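Local coordinates for CDC48 domain-containing protein (Pyrococcus horikoshii, PDB 4UZR) that is of unknown function but joins into a hexamer with a twelve-bladed beta-propeller and further into a dodecamer, and may bind ATP, at the interface of chains A and B and the interface of chains A and C. Coordinates in Å, arbitrary orientation; residue numbers count along the deposited sequence, not the author numbering. Chains: chain A/B/C, Putative uncharacterized protein PH1500.

Contact 1: the interface of chains A and B. Residues chain A 8, 11-12, 14, 68, 70; chain B 68, 70-71.
A:Leu14 and B:Leu68 pair as an antiparallel beta bridge, the amide of A:Leu14 giving to B:Leu68 O (N to O 2.9 Å) and B:Leu68 N returning a bond of 2.8 Å to A:Leu14 O, nearly straight at 170°. Both belong to the CDC48 domain 2 family region, which corresponds to the beta-clam. B:Thr70, with 89 Å² hidden, fits between A:Pro8, the A:Lys11 to A:Val12 stretch and A:Leu14. A chi1 of 59° sets its hydroxyl between backbone N and carbonyl carbon, from where OG1 donates to A:Val12 O at 2.7 Å, tilted 34° from the carbonyl plane. Its methyl CG2, anti to the carbonyl carbon, meets A:Leu14 CD1 at 3.7 Å, the two side chains crossing at about a right angle, while CB rests 3.9 Å from A:Pro8 CG. An alanine here would keep CB but is likely to leave A:Val12 O without its side-chain donor and open a gap beside A:Leu14. A:Lys11 lays its aliphatic stem along B:Thr70 and B:His71, CD 3.6 Å from B:Thr70 O; the bent chain brings NZ back to A:Pro8 O. The side chains of A:Leu68 and B:Leu68 pass in opposite directions, touching CD2 to CD1 at 3.9 Å.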
loop_
_atom_site.group_PDB
_atom_site.type_symbol
_atom_site.label_atom_id
_atom_site.label_comp_id
_atom_site.label_asym_id
_atom_site.label_seq_id
_atom_site.Cartn_x
_atom_site.Cartn_y
_atom_site.Cartn_z
ATOM N N PRO A 8 -13.837 -33.523 8.182
ATOM C CA PRO A 8 -14.469 -33.322 9.490
ATOM C C PRO A 8 -14.468 -31.844 9.873
ATOM O O PRO A 8 -13.544 -31.125 9.496
ATOM C CB PRO A 8 -13.571 -34.122 10.434
ATOM C CG PRO A 8 -12.238 -34.123 9.769
ATOM C CD PRO A 8 -12.519 -34.171 8.295
ATOM N N LYS A 11 -11.056 -30.485 13.514
ATOM C CA LYS A 11 -9.890 -31.162 12.960
ATOM C C LYS A 11 -9.299 -32.126 13.983
ATOM O O LYS A 11 -8.217 -31.904 14.527
ATOM C CB LYS A 11 -8.851 -30.147 12.484
ATOM C CG LYS A 11 -9.325 -29.291 11.315
ATOM C CD LYS A 11 -10.007 -30.145 10.255
ATOM C CE LYS A 11 -10.619 -29.293 9.153
ATOM N NZ LYS A 11 -11.776 -28.487 9.638
ATOM N N VAL A 12 -10.039 -33.202 14.230
ATOM C CA VAL A 12 -9.679 -34.212 15.212
ATOM C C VAL A 12 -9.034 -35.411 14.510
ATOM O O VAL A 12 -9.156 -35.563 13.295
ATOM C CB VAL A 12 -10.935 -34.647 16.010
ATOM C CG1 VAL A 12 -11.899 -35.416 15.113
ATOM C CG2 VAL A 12 -10.561 -35.453 17.253
ATOM N N LEU A 14 -8.600 -39.199 13.317
ATOM C CA LEU A 14 -9.543 -40.239 12.923
ATOM C C LEU A 14 -8.886 -41.612 12.827
ATOM O O LEU A 14 -7.721 -41.727 12.453
ATOM C CB LEU A 14 -10.169 -39.895 11.569
ATOM C CG LEU A 14 -10.931 -38.576 11.457
ATOM C CD1 LEU A 14 -11.359 -38.343 10.018
ATOM C CD2 LEU A 14 -12.135 -38.574 12.384
ATOM N N LEU A 68 -10.747 -38.426 1.631
ATOM C CA LEU A 68 -10.553 -37.525 2.761
ATOM C C LEU A 68 -9.786 -36.279 2.323
ATOM O O LEU A 68 -8.705 -36.369 1.742
ATOM C CB LEU A 68 -9.817 -38.230 3.902
ATOM C CG LEU A 68 -9.369 -37.364 5.086
ATOM C CD1 LEU A 68 -10.548 -36.682 5.764
ATOM C CD2 LEU A 68 -8.589 -38.200 6.088
ATOM N N THR A 70 -8.222 -32.407 3.439
ATOM C CA THR A 70 -7.729 -31.658 4.591
ATOM C C THR A 70 -7.944 -30.155 4.420
ATOM O O THR A 70 -8.515 -29.505 5.295
ATOM C CB THR A 70 -6.228 -31.936 4.870
ATOM O OG1 THR A 70 -5.474 -31.764 3.664
ATOM C CG2 THR A 70 -6.020 -33.351 5.379
ATOM N N LEU B 68 -5.143 -41.174 11.569
ATOM C CA LEU B 68 -5.033 -40.101 10.583
ATOM C C LEU B 68 -5.173 -38.713 11.201
ATOM O O LEU B 68 -6.072 -38.469 12.006
ATOM C CB LEU B 68 -6.080 -40.277 9.480
ATOM C CG LEU B 68 -5.873 -41.460 8.534
ATOM C CD1 LEU B 68 -6.945 -41.482 7.455
ATOM C CD2 LEU B 68 -4.484 -41.396 7.917
ATOM N N THR B 70 -5.985 -34.749 10.521
ATOM C CA THR B 70 -6.859 -34.105 9.539
ATOM C C THR B 70 -6.728 -32.582 9.413
ATOM O O THR B 70 -7.407 -31.975 8.585
ATOM C CB THR B 70 -8.343 -34.450 9.804
ATOM O OG1 THR B 70 -8.710 -34.029 11.122
ATOM C CG2 THR B 70 -8.571 -35.946 9.681
ATOM N N HIS B 71 -5.875 -31.955 10.219
ATOM C CA HIS B 71 -5.751 -30.497 10.160
ATOM C C HIS B 71 -4.997 -30.012 8.917
ATOM O O HIS B 71 -3.912 -30.507 8.612
ATOM C CB HIS B 71 -5.147 -29.916 11.451
ATOM C CG HIS B 71 -3.791 -30.451 11.798
ATOM N ND1 HIS B 71 -2.746 -30.496 10.895
ATOM C CD2 HIS B 71 -3.298 -30.938 12.962
ATOM C CE1 HIS B 71 -1.680 -31.001 11.485
ATOM N NE2 HIS B 71 -1.984 -31.277 12.738
#

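Contact 2: the interface of chains A and C. Residues chain A 76-77, 93, 95, 109; chain C 131, 138, 140.
C:Leu138 reaches across into chain A and spreads its two methyls over different partners in the C-terminal beta-propeller. CD2 packs on A:Leu109 CD1 at 3.5 Å, the two side chains sliding past each other in opposite directions, whereas CD1 approaches A:Val95 CG2 at 3.6 Å and A:Ile93 CG2 at 4.1 Å, meeting both at a slant. Its CG lies anti to the backbone N (chi1 176°), with CD1 turned to A:Val95 and CD2 to A:Leu109.

C:Leu140, two residues on in strand 137-142, points to the same side. Its CB lies 4.0 Å from A:Leu109 CD2, the two side chains again passing in opposite directions, and its CD2 meets A:Ile93 CD1 at 4.1 Å. A:Leu109 thus lies against both leucines of chain C, and A:Ile93 touches both through CG2 and CD1. Alongside, A:Leu76 and C:Leu140 point the same way, as neighbours across paired strands do. Their backbones form an antiparallel bridge: A:Leu76 N gives to C:Leu140 O at 2.8 Å, and C:Leu140 N gives to A:Leu76 O at 2.7 Å.

Strand 74-79 of one subunit is thereby sewn to the last strand of the next, a join that very likely links neighbouring subunits of the twelve-bladed ring.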
loop_
_atom_site.group_PDB
_atom_site.type_symbol
_atom_site.label_atom_id
_atom_site.label_comp_id
_atom_site.label_asym_id
_atom_site.label_seq_id
_atom_site.Cartn_x
_atom_site.Cartn_y
_atom_site.Cartn_z
ATOM N N LEU A 76 -18.854 -23.073 -4.811
ATOM C CA LEU A 76 -20.175 -22.468 -4.938
ATOM C C LEU A 76 -20.552 -22.348 -6.410
ATOM O O LEU A 76 -19.690 -22.138 -7.262
ATOM C CB LEU A 76 -20.198 -21.093 -4.268
ATOM C CG LEU A 76 -19.809 -21.056 -2.787
ATOM C CD1 LEU A 76 -19.716 -19.623 -2.287
ATOM C CD2 LEU A 76 -20.804 -21.851 -1.958
ATOM N N GLU A 77 -21.840 -22.500 -6.707
ATOM C CA GLU A 77 -22.314 -22.463 -8.087
ATOM C C GLU A 77 -23.580 -21.627 -8.250
ATOM O O GLU A 77 -24.425 -21.575 -7.357
ATOM C CB GLU A 77 -22.570 -23.879 -8.614
ATOM C CG GLU A 77 -21.360 -24.794 -8.609
ATOM C CD GLU A 77 -21.647 -26.134 -9.257
ATOM O OE1 GLU A 77 -22.838 -26.502 -9.356
ATOM O OE2 GLU A 77 -20.684 -26.816 -9.667
ATOM N N ILE A 93 -18.551 -9.758 -8.011
ATOM C CA ILE A 93 -18.608 -10.553 -9.228
ATOM C C ILE A 93 -19.751 -10.036 -10.096
ATOM O O ILE A 93 -20.907 -10.063 -9.687
ATOM C CB ILE A 93 -18.802 -12.054 -8.916
ATOM C CG1 ILE A 93 -17.695 -12.549 -7.982
ATOM C CG2 ILE A 93 -18.812 -12.875 -10.195
ATOM C CD1 ILE A 93 -17.944 -13.924 -7.407
ATOM N N VAL A 95 -21.844 -10.210 -13.667
ATOM C CA VAL A 95 -22.171 -11.105 -14.774
ATOM C C VAL A 95 -23.097 -10.432 -15.779
ATOM O O VAL A 95 -24.071 -9.782 -15.400
ATOM C CB VAL A 95 -22.856 -12.393 -14.262
ATOM C CG1 VAL A 95 -23.178 -13.336 -15.415
ATOM C CG2 VAL A 95 -21.988 -13.079 -13.226
ATOM N N LEU A 109 -20.939 -15.387 -3.348
ATOM C CA LEU A 109 -21.870 -15.723 -4.425
ATOM C C LEU A 109 -23.322 -15.503 -4.013
ATOM O O LEU A 109 -24.228 -16.198 -4.478
ATOM C CB LEU A 109 -21.651 -17.146 -4.948
ATOM C CG LEU A 109 -21.939 -17.305 -6.444
ATOM C CD1 LEU A 109 -21.165 -16.262 -7.233
ATOM C CD2 LEU A 109 -21.596 -18.706 -6.919
ATOM N N VAL C 131 -12.891 -18.028 -10.486
ATOM C CA VAL C 131 -14.197 -18.035 -11.135
ATOM C C VAL C 131 -14.135 -18.780 -12.462
ATOM O O VAL C 131 -13.289 -18.495 -13.306
ATOM C CB VAL C 131 -14.717 -16.598 -11.371
ATOM C CG1 VAL C 131 -16.014 -16.620 -12.162
ATOM C CG2 VAL C 131 -14.912 -15.882 -10.045
ATOM N N LEU C 138 -22.113 -20.497 -13.334
ATOM C CA LEU C 138 -20.920 -19.828 -12.851
ATOM C C LEU C 138 -20.421 -20.598 -11.638
ATOM O O LEU C 138 -21.183 -20.844 -10.702
ATOM C CB LEU C 138 -21.236 -18.382 -12.469
ATOM C CG LEU C 138 -20.119 -17.539 -11.842
ATOM C CD1 LEU C 138 -20.266 -16.091 -12.267
ATOM C CD2 LEU C 138 -20.108 -17.639 -10.327
ATOM N N LEU C 140 -17.819 -20.687 -8.460
ATOM C CA LEU C 140 -16.886 -19.945 -7.625
ATOM C C LEU C 140 -16.161 -20.875 -6.664
ATOM O O LEU C 140 -16.784 -21.686 -5.981
ATOM C CB LEU C 140 -17.608 -18.849 -6.841
ATOM C CG LEU C 140 -16.751 -18.117 -5.803
ATOM C CD1 LEU C 140 -15.631 -17.345 -6.482
ATOM C CD2 LEU C 140 -17.601 -17.196 -4.945
#

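Contact 3: the interface of chains A and C. Residues chain A 88-89; chain C 124-126, 131.
A:Leu88 pushes its CD2 methyl against C:Arg126 and C:Val131, and has 74 Å² hidden, more than any other residue of this patch, which lies apparently between neighbouring blades of the beta-propeller. CD2 lies 3.7 Å from C:Arg126 CB and 3.9 Å from C:Val131 CG2, so one methyl bridges two strands of chain C; C:Leu124 CB borders the same methyl at 4.2 Å. The side chain comes in at a slant to both C:Arg126 and C:Val131. With CG anti to the backbone N (chi1 179°), CD2 is the branch that faces C:Arg126 and C:Val131.

C:Arg126, with 44 Å² hidden, works mostly through its carbon stem. From the CB that touches A:Leu88 the chain runs extended through CG, then bends at chi3 (-139°), passing over the backbone of A:Asp89 with CD 3.5 Å from A:Asp89 O and NE 3.8 Å from A:Asp89 C. The guanidinium ends near the carboxylate of A:Asp89 without forming a salt bridge: NH2 and OD1 are 4.5 Å apart, close enough that the opposite charges may still attract at longer range. A:Asp89 itself buries 18 Å², and its backbone does the touching.

A:Leu88 and A:Asp89 close strand 83-89, just before the turn into strand 92-97, while C:Arg126 ends strand 122-126 and C:Val131 lies in the next strand, 129-133, so a hairpin of each subunit meets the other here.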
loop_
_atom_site.group_PDB
_atom_site.type_symbol
_atom_site.label_atom_id
_atom_site.label_comp_id
_atom_site.label_asym_id
_atom_site.label_seq_id
_atom_site.Cartn_x
_atom_site.Cartn_y
_atom_site.Cartn_z
ATOM N N LEU A 88 -14.598 -9.461 -12.572
ATOM C CA LEU A 88 -14.253 -9.795 -11.197
ATOM C C LEU A 88 -13.428 -8.682 -10.559
ATOM O O LEU A 88 -12.312 -8.397 -10.993
ATOM C CB LEU A 88 -13.500 -11.126 -11.149
ATOM C CG LEU A 88 -13.040 -11.619 -9.777
ATOM C CD1 LEU A 88 -14.214 -11.695 -8.815
ATOM C CD2 LEU A 88 -12.357 -12.972 -9.900
ATOM N N ASP A 89 -13.988 -8.053 -9.533
ATOM C CA ASP A 89 -13.309 -6.970 -8.834
ATOM C C ASP A 89 -13.160 -7.326 -7.355
ATOM O O ASP A 89 -13.295 -8.490 -6.974
ATOM C CB ASP A 89 -14.096 -5.665 -9.002
ATOM C CG ASP A 89 -13.231 -4.425 -8.834
ATOM O OD1 ASP A 89 -12.832 -4.124 -7.689
ATOM O OD2 ASP A 89 -12.945 -3.759 -9.851
ATOM N N LEU C 124 -11.174 -16.839 -14.369
ATOM C CA LEU C 124 -10.640 -15.600 -13.815
ATOM C C LEU C 124 -10.090 -15.847 -12.417
ATOM O O LEU C 124 -10.654 -16.629 -11.654
ATOM C CB LEU C 124 -11.724 -14.518 -13.775
ATOM C CG LEU C 124 -12.284 -14.057 -15.123
ATOM C CD1 LEU C 124 -13.427 -13.075 -14.925
ATOM C CD2 LEU C 124 -11.184 -13.434 -15.969
ATOM N N VAL C 125 -8.988 -15.185 -12.081
ATOM C CA VAL C 125 -8.369 -15.364 -10.770
ATOM C C VAL C 125 -8.111 -14.021 -10.095
ATOM O O VAL C 125 -7.569 -13.104 -10.709
ATOM C CB VAL C 125 -7.037 -16.146 -10.865
ATOM C CG1 VAL C 125 -6.445 -16.358 -9.479
ATOM C CG2 VAL C 125 -7.244 -17.484 -11.562
ATOM N N ARG C 126 -8.510 -13.908 -8.834
ATOM C CA ARG C 126 -8.219 -12.714 -8.051
ATOM C C ARG C 126 -8.118 -13.068 -6.570
ATOM O O ARG C 126 -9.116 -13.415 -5.936
ATOM C CB ARG C 126 -9.281 -11.638 -8.274
ATOM C CG ARG C 126 -8.841 -10.254 -7.821
ATOM C CD ARG C 126 -9.979 -9.252 -7.839
ATOM N NE ARG C 126 -9.548 -7.956 -8.355
ATOM C CZ ARG C 126 -9.038 -6.987 -7.603
ATOM N NH1 ARG C 126 -8.876 -7.176 -6.301
ATOM N NH2 ARG C 126 -8.673 -5.836 -8.154
ATOM N N VAL C 131 -12.891 -18.028 -10.486
ATOM C CA VAL C 131 -14.197 -18.035 -11.135
ATOM C C VAL C 131 -14.135 -18.780 -12.462
ATOM O O VAL C 131 -13.289 -18.495 -13.306
ATOM C CB VAL C 131 -14.717 -16.598 -11.371
ATOM C CG1 VAL C 131 -16.014 -16.620 -12.162
ATOM C CG2 VAL C 131 -14.912 -15.882 -10.045
#

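Contacts 2 and 3 belong to one interface, between chains A and C: their C-alpha centres are about 9 Å apart and they share C:Val131 of strand 129-133. Together they form neighbouring parts of one largely apolar interface. Contact 1 lies about 28 Å from contact 2 and 30 Å from contact 3, centre to centre, and joins chain A to chain B near the beta-clam level. Chain A is thus joined to chain B through its beta-clam region and to chain C through its propeller region, a cross-linking that may tie the subunits together in the larger assembly.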